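PDB 4PAG: periplasmic binding protein from Sulfurospirillum deleyianum, which probably serves as the solute-binding component of an ABC transporter, capturing a ligand outside the inner membrane for delivery to the transport machinery. Local coordinates for residues 143-157 with 298-310. Residues are numbered along the deposited sequence; the frame is centred on the assembly and turned at random.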
# COMPACT_ATOMS: atom_id res chain seq x y z
N ARG A 143 15.02 -14.47 3.01
CA ARG A 143 14.61 -13.08 3.15
C ARG A 143 13.10 -12.94 3.04
O ARG A 143 12.47 -12.35 3.92
CB ARG A 143 15.31 -12.21 2.10
CG ARG A 143 14.79 -10.78 2.03
CD ARG A 143 15.05 -10.01 3.32
NE ARG A 143 14.58 -8.64 3.23
CZ ARG A 143 14.49 -7.80 4.26
NH1 ARG A 143 14.85 -8.17 5.49
NH2 ARG A 143 14.04 -6.56 4.07
N ALA A 144 12.51 -13.47 1.97
CA ALA A 144 11.08 -13.34 1.76
C ALA A 144 10.27 -14.02 2.87
O ALA A 144 9.22 -13.52 3.26
CB ALA A 144 10.68 -13.90 0.40
N ASN A 145 10.76 -15.16 3.36
CA ASN A 145 10.10 -15.86 4.46
C ASN A 145 10.13 -15.09 5.79
O ASN A 145 9.18 -15.15 6.56
CB ASN A 145 10.69 -17.26 4.64
CG ASN A 145 10.39 -18.20 3.47
OD1 ASN A 145 9.60 -17.88 2.58
ND2 ASN A 145 11.04 -19.36 3.47
N ALA A 146 11.23 -14.37 6.05
CA ALA A 146 11.31 -13.53 7.26
C ALA A 146 10.24 -12.45 7.23
O ALA A 146 9.53 -12.23 8.21
CB ALA A 146 12.69 -12.91 7.38
N LEU A 147 10.10 -11.79 6.08
CA LEU A 147 9.07 -10.76 5.88
C LEU A 147 7.67 -11.33 6.00
O LEU A 147 6.80 -10.71 6.65
CB LEU A 147 9.24 -10.07 4.52
CG LEU A 147 10.58 -9.41 4.26
CD1 LEU A 147 10.56 -8.69 2.91
CD2 LEU A 147 10.95 -8.44 5.37
N ALA A 148 7.45 -12.50 5.39
CA ALA A 148 6.17 -13.19 5.44
C ALA A 148 5.77 -13.53 6.87
O ALA A 148 4.61 -13.40 7.23
CB ALA A 148 6.21 -14.46 4.59
N ASN A 149 6.73 -13.97 7.68
CA ASN A 149 6.43 -14.34 9.06
C ASN A 149 5.97 -13.16 9.91
O ASN A 149 5.01 -13.28 10.67
CB ASN A 149 7.61 -15.06 9.69
CG ASN A 149 7.70 -16.52 9.26
OD1 ASN A 149 6.69 -17.22 9.19
ND2 ASN A 149 8.90 -16.97 8.95
N MSE A 150 6.64 -12.01 9.77
CA MSE A 150 6.22 -10.78 10.48
C MSE A 150 4.87 -10.33 9.97
O MSE A 150 3.99 -9.97 10.76
CB MSE A 150 7.23 -9.64 10.37
CG MSE A 150 6.74 -8.44 11.20
SE MSE A 150 8.07 -6.99 11.30
CE MSE A 150 9.17 -7.78 12.72
N ALA A 151 4.69 -10.36 8.65
CA ALA A 151 3.40 -10.07 8.05
C ALA A 151 2.30 -10.94 8.66
O ALA A 151 1.27 -10.42 9.11
CB ALA A 151 3.48 -10.26 6.53
N GLN A 152 2.53 -12.25 8.70
CA GLN A 152 1.53 -13.17 9.23
C GLN A 152 1.16 -12.84 10.68
O GLN A 152 -0.02 -12.79 11.04
CB GLN A 152 2.01 -14.63 9.13
CG GLN A 152 0.94 -15.66 9.44
CD GLN A 152 -0.17 -15.64 8.41
OE1 GLN A 152 0.01 -16.12 7.29
NE2 GLN A 152 -1.30 -15.06 8.77
N THR A 153 2.17 -12.61 11.51
CA THR A 153 1.95 -12.28 12.92
C THR A 153 1.14 -11.00 13.08
O THR A 153 0.16 -10.97 13.82
CB THR A 153 3.29 -12.13 13.66
OG1 THR A 153 3.97 -13.38 13.61
CG2 THR A 153 3.08 -11.72 15.12
N TYR A 154 1.55 -9.94 12.39
CA TYR A 154 0.86 -8.65 12.50
C TYR A 154 -0.58 -8.76 12.02
O TYR A 154 -1.50 -8.24 12.66
CB TYR A 154 1.60 -7.57 11.71
CG TYR A 154 2.77 -6.95 12.42
CD1 TYR A 154 3.60 -7.69 13.26
CD2 TYR A 154 3.09 -5.61 12.21
CE1 TYR A 154 4.69 -7.10 13.89
CE2 TYR A 154 4.17 -5.02 12.83
CZ TYR A 154 4.97 -5.77 13.67
OH TYR A 154 6.04 -5.16 14.28
N LEU A 155 -0.78 -9.45 10.91
CA LEU A 155 -2.11 -9.63 10.35
C LEU A 155 -3.03 -10.46 11.26
O LEU A 155 -4.21 -10.13 11.42
CB LEU A 155 -2.02 -10.25 8.95
CG LEU A 155 -1.43 -9.32 7.89
CD1 LEU A 155 -0.92 -10.12 6.70
CD2 LEU A 155 -2.45 -8.27 7.44
N ASP A 156 -2.49 -11.52 11.85
CA ASP A 156 -3.25 -12.36 12.79
C ASP A 156 -3.63 -11.59 14.06
O ASP A 156 -4.75 -11.70 14.54
CB ASP A 156 -2.46 -13.62 13.16
CG ASP A 156 -2.34 -14.61 12.01
OD1 ASP A 156 -3.03 -14.43 10.98
OD2 ASP A 156 -1.56 -15.58 12.14
N GLU A 157 -2.69 -10.82 14.59
CA GLU A 157 -2.96 -9.98 15.77
C GLU A 157 -4.09 -9.00 15.51
O GLU A 157 -4.96 -8.81 16.35
CB GLU A 157 -1.72 -9.19 16.17
CG GLU A 157 -0.63 -10.00 16.83
CD GLU A 157 0.65 -9.21 16.98
OE1 GLU A 157 0.81 -8.16 16.30
OE2 GLU A 157 1.51 -9.64 17.77
N GLU A 298 4.22 2.46 18.42
CA GLU A 298 5.59 2.92 18.19
C GLU A 298 6.60 1.76 18.15
O GLU A 298 7.56 1.81 17.39
CB GLU A 298 6.02 3.99 19.21
CG GLU A 298 6.12 3.54 20.66
CD GLU A 298 4.78 3.48 21.41
OE1 GLU A 298 3.70 3.74 20.81
OE2 GLU A 298 4.81 3.18 22.62
N ASP A 299 6.37 0.70 18.94
CA ASP A 299 7.23 -0.48 18.91
C ASP A 299 7.03 -1.32 17.65
O ASP A 299 7.99 -1.89 17.12
CB ASP A 299 7.01 -1.34 20.15
CG ASP A 299 7.49 -0.67 21.43
OD1 ASP A 299 8.16 0.39 21.35
OD2 ASP A 299 7.20 -1.21 22.52
N LYS A 300 5.80 -1.42 17.17
CA LYS A 300 5.53 -2.07 15.87
C LYS A 300 6.20 -1.33 14.71
O LYS A 300 6.78 -1.97 13.83
CB LYS A 300 4.03 -2.18 15.62
CG LYS A 300 3.36 -3.19 16.53
CD LYS A 300 2.01 -3.64 16.00
CE LYS A 300 1.57 -4.93 16.66
NZ LYS A 300 2.36 -6.10 16.18
N VAL A 301 6.14 -0.01 14.72
CA VAL A 301 6.84 0.78 13.70
C VAL A 301 8.33 0.45 13.72
O VAL A 301 8.93 0.19 12.67
CB VAL A 301 6.63 2.31 13.88
CG1 VAL A 301 7.35 3.08 12.79
CG2 VAL A 301 5.15 2.67 13.86
N LYS A 302 8.92 0.45 14.91
CA LYS A 302 10.36 0.21 15.04
C LYS A 302 10.76 -1.16 14.52
O LYS A 302 11.71 -1.27 13.74
CB LYS A 302 10.84 0.40 16.49
CG LYS A 302 11.07 1.86 16.86
CD LYS A 302 11.31 2.01 18.37
CE LYS A 302 11.76 3.41 18.74
NZ LYS A 302 13.23 3.52 18.99
N ALA A 303 10.02 -2.20 14.91
CA ALA A 303 10.30 -3.57 14.47
C ALA A 303 10.10 -3.74 12.97
O ALA A 303 10.89 -4.37 12.29
CB ALA A 303 9.44 -4.57 15.22
N PHE A 304 9.02 -3.15 12.45
CA PHE A 304 8.71 -3.24 11.03
C PHE A 304 9.81 -2.57 10.18
O PHE A 304 10.30 -3.16 9.20
CB PHE A 304 7.34 -2.64 10.76
CG PHE A 304 6.88 -2.78 9.34
CD1 PHE A 304 7.20 -1.82 8.41
CD2 PHE A 304 6.13 -3.88 8.94
CE1 PHE A 304 6.78 -1.94 7.10
CE2 PHE A 304 5.70 -4.01 7.63
CZ PHE A 304 6.03 -3.03 6.71
N TYR A 305 10.22 -1.37 10.57
CA TYR A 305 11.23 -0.64 9.81
C TYR A 305 12.59 -1.32 9.88
O TYR A 305 13.35 -1.32 8.89
CB TYR A 305 11.30 0.84 10.23
CG TYR A 305 10.35 1.70 9.40
CD1 TYR A 305 8.97 1.56 9.53
CD2 TYR A 305 10.82 2.61 8.48
CE1 TYR A 305 8.09 2.31 8.77
CE2 TYR A 305 9.96 3.38 7.71
CZ TYR A 305 8.59 3.22 7.85
OH TYR A 305 7.71 3.98 7.10
N GLN A 306 12.89 -1.95 11.02
CA GLN A 306 14.16 -2.64 11.19
C GLN A 306 14.29 -3.80 10.21
O GLN A 306 15.30 -3.92 9.52
CB GLN A 306 14.34 -3.16 12.62
CG GLN A 306 15.77 -3.57 12.95
CD GLN A 306 16.13 -4.99 12.54
OE1 GLN A 306 15.26 -5.87 12.42
NE2 GLN A 306 17.42 -5.23 12.35
N LEU A 307 13.25 -4.62 10.13
CA LEU A 307 13.28 -5.82 9.30
C LEU A 307 13.07 -5.49 7.82
O LEU A 307 13.86 -5.92 6.96
CB LEU A 307 12.22 -6.82 9.77
CG LEU A 307 12.08 -8.10 8.93
CD1 LEU A 307 13.38 -8.91 8.97
CD2 LEU A 307 10.92 -8.95 9.41
N PHE A 308 12.03 -4.71 7.52
CA PHE A 308 11.69 -4.42 6.12
C PHE A 308 12.67 -3.47 5.43
O PHE A 308 12.99 -3.68 4.26
CB PHE A 308 10.24 -3.90 5.99
CG PHE A 308 9.22 -5.00 6.04
CD1 PHE A 308 8.88 -5.59 7.24
CD2 PHE A 308 8.63 -5.48 4.87
CE1 PHE A 308 7.96 -6.62 7.29
CE2 PHE A 308 7.70 -6.50 4.92
CZ PHE A 308 7.37 -7.08 6.13
N PHE A 309 13.16 -2.47 6.15
CA PHE A 309 14.02 -1.44 5.55
C PHE A 309 15.46 -1.46 6.05
O PHE A 309 16.32 -0.81 5.46
CB PHE A 309 13.40 -0.05 5.74
CG PHE A 309 12.11 0.15 4.98
CD1 PHE A 309 12.14 0.32 3.60
CD2 PHE A 309 10.89 0.13 5.63
CE1 PHE A 309 10.96 0.48 2.89
CE2 PHE A 309 9.71 0.30 4.92
CZ PHE A 309 9.74 0.47 3.54
N GLY A 310 15.74 -2.20 7.12
CA GLY A 310 17.07 -2.21 7.71
C GLY A 310 17.41 -0.89 8.38
O GLY A 310 18.57 -0.50 8.43
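With CG trans to the backbone N (chi1 -177°) and a bend at chi3 (-81°), the selenomethionine at Met150 extends across to helix 298-309, where it meets Leu307 tip to tip. It is a knob in the hole formed by Ala303, Phe304, Leu307 and Phe308. Met150 SE lies 4.0 Å from Phe308 CE1 at the ring edge and approaches the Phe304 ring obliquely, two Met-aromatic contacts. Leu307 returns the arrangement, fitting among Arg143, Ala146, Leu147 and Met150. Over one Phe308 face, Leu147 CD2 stands 3.6 Å from the ring centroid, almost on the normal, a CH-pi contact; Phe304 CE2 covers the opposite face near the rim.

Polar groups fasten both ends. Arg143 places NH1 and NH2 on one acceptor, Leu307 O, at 2.9 and 3.0 Å; this carbonyl lies near the guanidinium plane, and NH2 also bonds Val36 O. Since Leu307 O belongs to the last helical turn, the fork supplies donors where the helix is running out of backbone N-H groups. Toward the other end, the Lys300 chain bends at its last torsion, setting NZ 3.5 Å from the Tyr154 ring centroid, over its face, in a cation-pi contact. The same NZ forms a 2.6 Å salt bridge to the syn lone pair of Glu157 OE1, and Tyr295 offers Lys300 a second cation-pi partner.

The 162° angle between the short axes makes the pair antiparallel, and Met150 and Leu307, each a knob in the other helix, interlock it, joining helix 141-163 to helix 297-309 within the periplasmic binding protein fold.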